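Local coordinates for protein complement factor MASP-3 (Homo sapiens, PDB 3DEM) that probably acts as a serine protease of the lectin complement pathway, whose CUB1-EGF-CUB2 region carries interaction sites for mannan-binding lectin and ficolins, at residues M44-E49 and D57-E62; Q13-P18 and I97-D102; C72-T77 and E107-F112. All coordinates share one frame; numbering follows the deposited sequence.

Contact 1 (M44-E49 and D57-E62). With CA (calcium ion), chain E.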
loop_
_atom_site.group_PDB
_atom_site.type_symbol
_atom_site.label_atom_id
_atom_site.label_comp_id
_atom_site.label_asym_id
_atom_site.label_seq_id
_atom_site.Cartn_x
_atom_site.Cartn_y
_atom_site.Cartn_z
ATOM N N MET A 44 -9.877 -5.736 -17.580
ATOM C CA MET A 44 -9.764 -7.182 -17.773
ATOM C C MET A 44 -10.290 -7.609 -19.137
ATOM O O MET A 44 -9.989 -8.703 -19.611
ATOM C CB MET A 44 -10.502 -7.946 -16.670
ATOM C CG MET A 44 -10.054 -7.607 -15.258
ATOM S SD MET A 44 -8.262 -7.607 -15.058
ATOM C CE MET A 44 -7.835 -9.280 -15.515
ATOM N N HIS A 45 -11.087 -6.747 -19.757
ATOM C CA HIS A 45 -11.629 -7.003 -21.088
ATOM C C HIS A 45 -11.880 -5.663 -21.766
ATOM O O HIS A 45 -12.388 -4.732 -21.147
ATOM C CB HIS A 45 -12.931 -7.812 -21.003
ATOM C CG HIS A 45 -13.429 -8.304 -22.329
ATOM N ND1 HIS A 45 -14.381 -7.629 -23.065
ATOM C CD2 HIS A 45 -13.109 -9.405 -23.051
ATOM C CE1 HIS A 45 -14.622 -8.290 -24.183
ATOM N NE2 HIS A 45 -13.862 -9.371 -24.199
ATOM N N PHE A 46 -11.511 -5.555 -23.036
ATOM C CA PHE A 46 -11.716 -4.314 -23.767
ATOM C C PHE A 46 -11.935 -4.566 -25.255
ATOM O O PHE A 46 -11.042 -5.024 -25.963
ATOM C CB PHE A 46 -10.546 -3.354 -23.549
ATOM C CG PHE A 46 -10.844 -1.945 -23.953
ATOM C CD1 PHE A 46 -11.279 -1.022 -23.018
ATOM C CD2 PHE A 46 -10.703 -1.543 -25.273
ATOM C CE1 PHE A 46 -11.560 0.278 -23.390
ATOM C CE2 PHE A 46 -10.985 -0.244 -25.652
ATOM C CZ PHE A 46 -11.413 0.667 -24.712
ATOM N N ASN A 47 -13.135 -4.248 -25.718
ATOM C CA ASN A 47 -13.558 -4.577 -27.072
ATOM C C ASN A 47 -14.417 -3.453 -27.632
ATOM O O ASN A 47 -15.639 -3.456 -27.479
ATOM C CB ASN A 47 -14.349 -5.889 -27.068
ATOM C CG ASN A 47 -14.459 -6.509 -28.443
ATOM O OD1 ASN A 47 -15.555 -6.641 -28.998
ATOM N ND2 ASN A 47 -13.321 -6.898 -29.004
ATOM N N LEU A 48 -13.771 -2.481 -28.267
ATOM C CA LEU A 48 -14.479 -1.328 -28.810
ATOM C C LEU A 48 -14.190 -1.109 -30.287
ATOM O O LEU A 48 -13.254 -1.685 -30.843
ATOM C CB LEU A 48 -14.122 -0.058 -28.033
ATOM C CG LEU A 48 -15.059 0.389 -26.908
ATOM C CD1 LEU A 48 -14.920 -0.503 -25.685
ATOM C CD2 LEU A 48 -14.785 1.844 -26.546
ATOM N N GLU A 49 -15.008 -0.271 -30.917
ATOM C CA GLU A 49 -14.751 0.180 -32.280
ATOM C C GLU A 49 -13.490 1.053 -32.302
ATOM O O GLU A 49 -13.270 1.843 -31.392
ATOM C CB GLU A 49 -15.945 0.991 -32.791
ATOM C CG GLU A 49 -15.858 1.407 -34.253
ATOM C CD GLU A 49 -16.968 2.365 -34.655
ATOM O OE1 GLU A 49 -17.776 2.746 -33.783
ATOM O OE2 GLU A 49 -17.035 2.742 -35.843
ATOM N N ASP A 57 -16.379 5.575 -30.853
ATOM C CA ASP A 57 -16.605 4.932 -29.562
ATOM C C ASP A 57 -15.357 5.082 -28.700
ATOM O O ASP A 57 -14.236 5.016 -29.206
ATOM C CB ASP A 57 -16.956 3.454 -29.742
ATOM C CG ASP A 57 -18.246 3.251 -30.513
ATOM O OD1 ASP A 57 -18.898 4.255 -30.866
ATOM O OD2 ASP A 57 -18.611 2.085 -30.771
ATOM N N TYR A 58 -15.540 5.291 -27.402
ATOM C CA TYR A 58 -14.389 5.488 -26.533
ATOM C C TYR A 58 -14.647 5.305 -25.043
ATOM O O TYR A 58 -15.782 5.401 -24.565
ATOM C CB TYR A 58 -13.770 6.865 -26.773
ATOM C CG TYR A 58 -14.682 8.027 -26.460
ATOM C CD1 TYR A 58 -14.846 8.474 -25.154
ATOM C CD2 TYR A 58 -15.367 8.691 -27.472
ATOM C CE1 TYR A 58 -15.673 9.544 -24.861
ATOM C CE2 TYR A 58 -16.191 9.766 -27.190
ATOM C CZ TYR A 58 -16.338 10.184 -25.881
ATOM O OH TYR A 58 -17.157 11.247 -25.591
ATOM N N VAL A 59 -13.569 5.014 -24.325
ATOM C CA VAL A 59 -13.551 5.098 -22.878
ATOM C C VAL A 59 -12.562 6.198 -22.516
ATOM O O VAL A 59 -11.364 6.085 -22.780
ATOM C CB VAL A 59 -13.140 3.765 -22.211
ATOM C CG1 VAL A 59 -12.934 3.960 -20.716
ATOM C CG2 VAL A 59 -14.188 2.681 -22.471
ATOM N N LYS A 60 -13.076 7.272 -21.936
ATOM C CA LYS A 60 -12.275 8.442 -21.610
ATOM C C LYS A 60 -12.046 8.491 -20.101
ATOM O O LYS A 60 -12.997 8.441 -19.314
ATOM C CB LYS A 60 -13.008 9.698 -22.079
ATOM C CG LYS A 60 -12.233 10.994 -21.964
ATOM C CD LYS A 60 -13.104 12.162 -22.420
ATOM C CE LYS A 60 -12.299 13.443 -22.577
ATOM N NZ LYS A 60 -13.104 14.560 -23.173
ATOM N N VAL A 61 -10.784 8.580 -19.697
ATOM C CA VAL A 61 -10.436 8.661 -18.281
ATOM C C VAL A 61 -9.814 10.016 -17.991
ATOM O O VAL A 61 -8.796 10.379 -18.588
ATOM C CB VAL A 61 -9.438 7.554 -17.877
ATOM C CG1 VAL A 61 -9.110 7.644 -16.393
ATOM C CG2 VAL A 61 -9.997 6.174 -18.231
ATOM N N GLU A 62 -10.419 10.766 -17.078
ATOM C CA GLU A 62 -9.978 12.136 -16.832
ATOM C C GLU A 62 -10.162 12.588 -15.385
ATOM O O GLU A 62 -10.829 11.923 -14.591
ATOM C CB GLU A 62 -10.722 13.098 -17.761
ATOM C CG GLU A 62 -12.196 13.230 -17.439
ATOM C CD GLU A 62 -12.995 13.852 -18.568
ATOM O OE1 GLU A 62 -12.470 14.761 -19.251
ATOM O OE2 GLU A 62 -14.153 13.431 -18.768
HETATM CA CA CA E . -19.977 2.902 -32.730
HETATM O O HOH W 1 -13.784 4.744 -31.606
HETATM O O HOH W 2 -19.929 0.667 -33.089
HETATM O O HOH W 3 -22.154 2.963 -31.323
#
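The calcium site of the first CUB domain is built partly by Glu49 and Asp57, which bind the metal side by side at one end of a two-sheet beta-sandwich. Glu49 binds the calcium ion through OE1 alone, at 2.4 Å. Asp57 grips it with both oxygens, OD1 and OD2 each lying 2.5 Å from the metal. The two side chains stand roughly perpendicular, and their carboxylate planes are 82° apart. Glu49 OE1 and Asp57 OD2 lie 3.2 Å apart; the calcium they share probably offsets the repulsion between the carboxylates. Glu49 gets there with CG anti to the backbone N (chi1 -174°) and an extended chain beyond. Asp102, the backbone O of Ser104 and two waters complete the shell. Tyr21 OH also hydrogen-bonds Asp57 OD2, a second-shell tie on the bidentate carboxylate. Another water donates to both Glu49 O and Asp57 O, bridging the segments.

Next to the site the contact turns apolar and joins the two sheets. Strand 37-47 belongs to one and strand 58-62 to the other. Leu48 CD2 lies over the backbone of the second segment, 3.6 Å from Tyr58 N. Deeper in, Phe46 and Val59 run past one another antiparallel. The Phe46 ring meets the valine obliquely, with CE1 3.7 Å from Val59 CG2, while Leu48 CD1 lies 3.8 Å above the ring plane, toward its rim.

Contact 2 (Q13-P18 and I97-D102); sequences QSPGYP and ITFRSD. With CA (calcium ion), chain E.
The Phe99 ring carries Ser14 on one face and meets Pro15 obliquely. Ser14 CB stands over the centre of the ring, 4.3 Å from the centroid and 6° off the normal. This is a CH-pi contact made by the methylene group of the serine. Pro15 CD comes closer, 3.6 Å from Phe99 CD2, with CE2 of the same ring only slightly farther away. The phenylalanine reaches the loop because its CG is anti to the backbone N (chi1 166°), which sends the ring across from its strand. Tyr21 adds an edge-to-face ring contact with Phe99. The Arg100 guanidinium has Asp102 CB over one face, toward its rim.

The loop is shaped by a type II beta turn from Ser14 to Tyr17, closed by a bond from Tyr17 N to Ser14 O of 3.1 Å. Gly16 takes a positive phi of 95° there, as suits this turn. The hydroxyl of Ser14 is hydrogen-bonded to the backbone N of Phe112, while CB lies over the ring.

At the far end of 97-102, Asp102 OD1 binds the calcium ion at 2.2 Å. A metal-bound water also donates to Asp102 O and is hydrogen-bonded to Ser101 OG, tying the end of this segment to the site.

The contact spans the CUB sandwich. The loop follows edge strand 9-13 of one sheet, and Phe99 sits on strand 94-101 of the other, between strands 25-32 and 58-62. Pro15 also packs on Val27, and Phe99 on Val59.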
loop_
_atom_site.group_PDB
_atom_site.type_symbol
_atom_site.label_atom_id
_atom_site.label_comp_id
_atom_site.label_asym_id
_atom_site.label_seq_id
_atom_site.Cartn_x
_atom_site.Cartn_y
_atom_site.Cartn_z
ATOM N N GLN A 13 -18.533 -1.835 -15.721
ATOM C CA GLN A 13 -18.702 -2.501 -17.006
ATOM C C GLN A 13 -19.428 -1.570 -17.955
ATOM O O GLN A 13 -20.126 -0.655 -17.523
ATOM C CB GLN A 13 -19.549 -3.770 -16.853
ATOM C CG GLN A 13 -19.089 -4.727 -15.770
ATOM C CD GLN A 13 -20.088 -5.829 -15.513
ATOM O OE1 GLN A 13 -21.224 -5.784 -15.997
ATOM N NE2 GLN A 13 -19.673 -6.833 -14.750
ATOM N N SER A 14 -19.276 -1.814 -19.252
ATOM C CA SER A 14 -20.071 -1.116 -20.254
ATOM C C SER A 14 -21.516 -1.610 -20.202
ATOM O O SER A 14 -21.776 -2.751 -19.798
ATOM C CB SER A 14 -19.493 -1.361 -21.646
ATOM O OG SER A 14 -19.281 -2.745 -21.852
ATOM N N PRO A 15 -22.467 -0.751 -20.600
ATOM C CA PRO A 15 -23.860 -1.178 -20.694
ATOM C C PRO A 15 -23.983 -2.436 -21.547
ATOM O O PRO A 15 -23.442 -2.487 -22.657
ATOM C CB PRO A 15 -24.544 -0.005 -21.400
ATOM C CG PRO A 15 -23.694 1.168 -21.098
ATOM C CD PRO A 15 -22.285 0.661 -20.978
ATOM N N GLY A 16 -24.666 -3.447 -21.016
ATOM C CA GLY A 16 -24.903 -4.681 -21.750
ATOM C C GLY A 16 -23.908 -5.797 -21.492
ATOM O O GLY A 16 -24.201 -6.960 -21.761
ATOM N N TYR A 17 -22.731 -5.449 -20.975
ATOM C CA TYR A 17 -21.679 -6.433 -20.711
ATOM C C TYR A 17 -22.256 -7.652 -20.000
ATOM O O TYR A 17 -23.066 -7.504 -19.089
ATOM C CB TYR A 17 -20.553 -5.809 -19.878
ATOM C CG TYR A 17 -19.352 -6.715 -19.676
ATOM C CD1 TYR A 17 -18.247 -6.635 -20.518
ATOM C CD2 TYR A 17 -19.327 -7.651 -18.645
ATOM C CE1 TYR A 17 -17.148 -7.464 -20.340
ATOM C CE2 TYR A 17 -18.238 -8.487 -18.460
ATOM C CZ TYR A 17 -17.150 -8.389 -19.309
ATOM O OH TYR A 17 -16.062 -9.215 -19.126
ATOM N N PRO A 18 -21.838 -8.865 -20.406
ATOM C CA PRO A 18 -20.838 -9.164 -21.431
ATOM C C PRO A 18 -21.378 -9.199 -22.865
ATOM O O PRO A 18 -20.662 -9.607 -23.782
ATOM C CB PRO A 18 -20.351 -10.555 -21.027
ATOM C CG PRO A 18 -21.552 -11.197 -20.418
ATOM C CD PRO A 18 -22.380 -10.094 -19.797
ATOM N N ILE A 97 -14.798 8.694 -15.506
ATOM C CA ILE A 97 -14.731 7.763 -16.623
ATOM C C ILE A 97 -15.999 7.876 -17.456
ATOM O O ILE A 97 -17.105 7.777 -16.924
ATOM C CB ILE A 97 -14.591 6.304 -16.127
ATOM C CG1 ILE A 97 -13.312 6.134 -15.302
ATOM C CG2 ILE A 97 -14.603 5.320 -17.297
ATOM C CD1 ILE A 97 -13.253 4.833 -14.542
ATOM N N THR A 98 -15.836 8.086 -18.756
ATOM C CA THR A 98 -16.972 8.139 -19.667
ATOM C C THR A 98 -16.850 7.085 -20.764
ATOM O O THR A 98 -15.843 7.025 -21.471
ATOM C CB THR A 98 -17.119 9.539 -20.310
ATOM O OG1 THR A 98 -17.400 10.503 -19.290
ATOM C CG2 THR A 98 -18.249 9.558 -21.344
ATOM N N PHE A 99 -17.870 6.243 -20.883
ATOM C CA PHE A 99 -17.988 5.363 -22.035
ATOM C C PHE A 99 -18.986 5.967 -23.011
ATOM O O PHE A 99 -20.124 6.255 -22.643
ATOM C CB PHE A 99 -18.443 3.962 -21.621
ATOM C CG PHE A 99 -18.904 3.110 -22.778
ATOM C CD1 PHE A 99 -17.988 2.523 -23.638
ATOM C CD2 PHE A 99 -20.256 2.899 -23.005
ATOM C CE1 PHE A 99 -18.411 1.745 -24.704
ATOM C CE2 PHE A 99 -20.689 2.119 -24.071
ATOM C CZ PHE A 99 -19.762 1.541 -24.917
ATOM N N ARG A 100 -18.559 6.177 -24.249
ATOM C CA ARG A 100 -19.455 6.697 -25.266
ATOM C C ARG A 100 -19.541 5.761 -26.456
ATOM O O ARG A 100 -18.533 5.235 -26.924
ATOM C CB ARG A 100 -19.014 8.078 -25.749
ATOM C CG ARG A 100 -20.031 8.726 -26.682
ATOM C CD ARG A 100 -19.413 9.073 -28.023
ATOM N NE ARG A 100 -20.400 9.584 -28.968
ATOM C CZ ARG A 100 -20.115 9.950 -30.213
ATOM N NH1 ARG A 100 -18.871 9.856 -30.663
ATOM N NH2 ARG A 100 -21.072 10.406 -31.009
ATOM N N SER A 101 -20.760 5.582 -26.945
ATOM C CA SER A 101 -21.031 4.771 -28.111
ATOM C C SER A 101 -21.810 5.653 -29.080
ATOM O O SER A 101 -22.848 6.206 -28.717
ATOM C CB SER A 101 -21.864 3.558 -27.693
ATOM O OG SER A 101 -22.146 2.710 -28.789
ATOM N N ASP A 102 -21.312 5.832 -30.298
ATOM C CA ASP A 102 -22.031 6.683 -31.247
ATOM C C ASP A 102 -23.238 5.966 -31.853
ATOM O O ASP A 102 -23.685 4.941 -31.334
ATOM C CB ASP A 102 -21.100 7.273 -32.319
ATOM C CG ASP A 102 -20.414 6.217 -33.163
ATOM O OD1 ASP A 102 -20.610 5.010 -32.913
ATOM O OD2 ASP A 102 -19.667 6.604 -34.090
HETATM CA CA CA E . -19.977 2.902 -32.730
HETATM O O HOH W 3 -22.154 2.963 -31.323
HETATM O O HOH W 2 -19.929 0.667 -33.089
#

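Contact 3 (C72-T77 and E107-F112)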
loop_
_atom_site.group_PDB
_atom_site.type_symbol
_atom_site.label_atom_id
_atom_site.label_comp_id
_atom_site.label_asym_id
_atom_site.label_seq_id
_atom_site.Cartn_x
_atom_site.Cartn_y
_atom_site.Cartn_z
ATOM N N CYS A 72 -9.824 3.052 -27.233
ATOM C CA CYS A 72 -10.780 2.457 -28.155
ATOM C C CYS A 72 -10.096 1.284 -28.849
ATOM O O CYS A 72 -8.932 1.004 -28.576
ATOM C CB CYS A 72 -11.319 3.497 -29.149
ATOM S SG CYS A 72 -10.100 4.340 -30.191
ATOM N N GLY A 73 -10.813 0.585 -29.722
ATOM C CA GLY A 73 -10.238 -0.564 -30.413
ATOM C C GLY A 73 -10.419 -1.874 -29.669
ATOM O O GLY A 73 -10.974 -1.905 -28.568
ATOM N N ARG A 74 -9.952 -2.961 -30.275
ATOM C CA ARG A 74 -10.081 -4.282 -29.671
ATOM C C ARG A 74 -8.720 -4.843 -29.268
ATOM O O ARG A 74 -7.758 -4.773 -30.033
ATOM C CB ARG A 74 -10.829 -5.241 -30.608
ATOM C CG ARG A 74 -10.087 -5.609 -31.879
ATOM C CD ARG A 74 -10.910 -6.558 -32.737
ATOM N NE ARG A 74 -11.966 -5.872 -33.477
ATOM C CZ ARG A 74 -11.865 -5.500 -34.752
ATOM N NH1 ARG A 74 -10.750 -5.747 -35.431
ATOM N NH2 ARG A 74 -12.879 -4.885 -35.352
ATOM N N GLU A 75 -8.653 -5.389 -28.056
ATOM C CA GLU A 75 -7.401 -5.903 -27.493
ATOM C C GLU A 75 -6.763 -6.978 -28.374
ATOM O O GLU A 75 -5.539 -7.114 -28.408
ATOM C CB GLU A 75 -7.608 -6.410 -26.053
ATOM C CG GLU A 75 -8.781 -7.374 -25.869
ATOM C CD GLU A 75 -9.234 -7.490 -24.414
ATOM O OE1 GLU A 75 -8.407 -7.249 -23.505
ATOM O OE2 GLU A 75 -10.418 -7.821 -24.181
ATOM N N THR A 76 -7.599 -7.725 -29.093
ATOM C CA THR A 76 -7.120 -8.738 -30.034
ATOM C C THR A 76 -6.142 -8.120 -31.032
ATOM O O THR A 76 -4.938 -8.380 -30.977
ATOM C CB THR A 76 -8.283 -9.385 -30.822
ATOM O OG1 THR A 76 -9.469 -9.413 -30.014
ATOM C CG2 THR A 76 -7.914 -10.801 -31.259
ATOM N N THR A 77 -6.671 -7.304 -31.943
ATOM C CA THR A 77 -5.853 -6.606 -32.931
ATOM C C THR A 77 -4.853 -5.703 -32.223
ATOM O O THR A 77 -5.197 -5.030 -31.249
ATOM C CB THR A 77 -6.713 -5.743 -33.876
ATOM O OG1 THR A 77 -7.844 -6.500 -34.328
ATOM C CG2 THR A 77 -5.893 -5.285 -35.083
ATOM N N GLU A 107 -20.854 -3.435 -36.442
ATOM C CA GLU A 107 -20.171 -4.533 -35.757
ATOM C C GLU A 107 -20.585 -4.552 -34.297
ATOM O O GLU A 107 -20.866 -3.503 -33.718
ATOM C CB GLU A 107 -18.654 -4.375 -35.832
ATOM C CG GLU A 107 -18.074 -4.290 -37.226
ATOM C CD GLU A 107 -16.554 -4.301 -37.206
ATOM O OE1 GLU A 107 -15.980 -5.036 -36.372
ATOM O OE2 GLU A 107 -15.933 -3.580 -38.017
ATOM N N ARG A 108 -20.601 -5.742 -33.702
ATOM C CA ARG A 108 -21.084 -5.908 -32.336
ATOM C C ARG A 108 -19.970 -6.077 -31.307
ATOM O O ARG A 108 -19.593 -7.195 -30.943
ATOM C CB ARG A 108 -22.065 -7.077 -32.257
ATOM C CG ARG A 108 -23.528 -6.656 -32.256
ATOM C CD ARG A 108 -23.762 -5.360 -33.031
ATOM N NE ARG A 108 -25.167 -4.957 -32.979
ATOM C CZ ARG A 108 -25.725 -4.306 -31.959
ATOM N NH1 ARG A 108 -24.997 -3.969 -30.898
ATOM N NH2 ARG A 108 -27.014 -3.988 -32.003
ATOM N N PHE A 109 -19.471 -4.950 -30.823
ATOM C CA PHE A 109 -18.387 -4.929 -29.857
ATOM C C PHE A 109 -18.914 -5.129 -28.438
ATOM O O PHE A 109 -19.943 -4.571 -28.067
ATOM C CB PHE A 109 -17.616 -3.614 -29.981
ATOM C CG PHE A 109 -17.012 -3.399 -31.341
ATOM C CD1 PHE A 109 -17.624 -2.564 -32.266
ATOM C CD2 PHE A 109 -15.844 -4.050 -31.704
ATOM C CE1 PHE A 109 -17.074 -2.371 -33.521
ATOM C CE2 PHE A 109 -15.288 -3.864 -32.959
ATOM C CZ PHE A 109 -15.903 -3.022 -33.869
ATOM N N THR A 110 -18.198 -5.922 -27.646
ATOM C CA THR A 110 -18.703 -6.365 -26.350
ATOM C C THR A 110 -18.319 -5.460 -25.181
ATOM O O THR A 110 -18.627 -5.764 -24.027
ATOM C CB THR A 110 -18.274 -7.814 -26.041
ATOM O OG1 THR A 110 -16.853 -7.933 -26.187
ATOM C CG2 THR A 110 -18.971 -8.791 -26.984
ATOM N N GLY A 111 -17.647 -4.354 -25.481
ATOM C CA GLY A 111 -17.365 -3.339 -24.471
ATOM C C GLY A 111 -16.175 -3.619 -23.570
ATOM O O GLY A 111 -15.143 -4.117 -24.024
ATOM N N PHE A 112 -16.317 -3.298 -22.286
ATOM C CA PHE A 112 -15.195 -3.399 -21.357
ATOM C C PHE A 112 -15.588 -3.837 -19.943
ATOM O O PHE A 112 -16.753 -3.767 -19.549
ATOM C CB PHE A 112 -14.450 -2.062 -21.295
ATOM C CG PHE A 112 -15.183 -0.998 -20.527
ATOM C CD1 PHE A 112 -14.926 -0.791 -19.179
ATOM C CD2 PHE A 112 -16.139 -0.211 -21.149
ATOM C CE1 PHE A 112 -15.606 0.184 -18.470
ATOM C CE2 PHE A 112 -16.823 0.762 -20.448
ATOM C CZ PHE A 112 -16.557 0.961 -19.108
#
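Arg74 reaches across to Glu107 and Phe109 in a loop-to-loop contact at the calcium-binding end of the first CUB domain. Arg74 NH2 makes a salt bridge with Glu107 OE1 at 3.3 Å. Arg74 NH2 also lies 3.5 Å from Phe109 CE2. Here the meeting is edge to edge: guanidinium and ring are nearly coplanar, 12° apart, so the arginine does not stack on the ring as a face-on cation-pi pair would.

A bend at chi3 (78°) turns the end of the Arg74 chain into this position. The Phe109 side chain packs on Tyr21, Asn47 and Glu49, and its backbone bonds to that of Tyr21. This side chain lies next to the metal site, its nearest atom about 6 Å from the calcium ion. In segment 72-77, Gly73 hydrogen-bonds to the backbone of Leu48 and Glu49, and the Cys72-Cys54 disulfide anchors the start of the loop. The guanidinium has one more hold within its own segment: Arg74 NH1 donates to Thr77 OG1 at 3.2 Å, near the guanidinium plane, with an N-H...O angle of 156°.

How the contacts relate
All three contacts lie in the first CUB domain, toward its calcium-binding end. Contacts 1 and 2 have centres about 8 Å apart, as do contacts 1 and 3; contacts 2 and 3 are about 11 Å apart. Contacts 1 and 2 share the sheet holding neighbouring strands 58-62 and 94-101. Contacts 1 and 3 share the other sheet, through strands 37-47 and 111-120. Along the chain, contact 1 is nested within contact 2 and closes before contact 3 opens, while contacts 2 and 3 interlock. Contacts 1 and 2 supply ligands to one calcium and contact 3 lies beside it, consistent with the metal ordering this end of the domain.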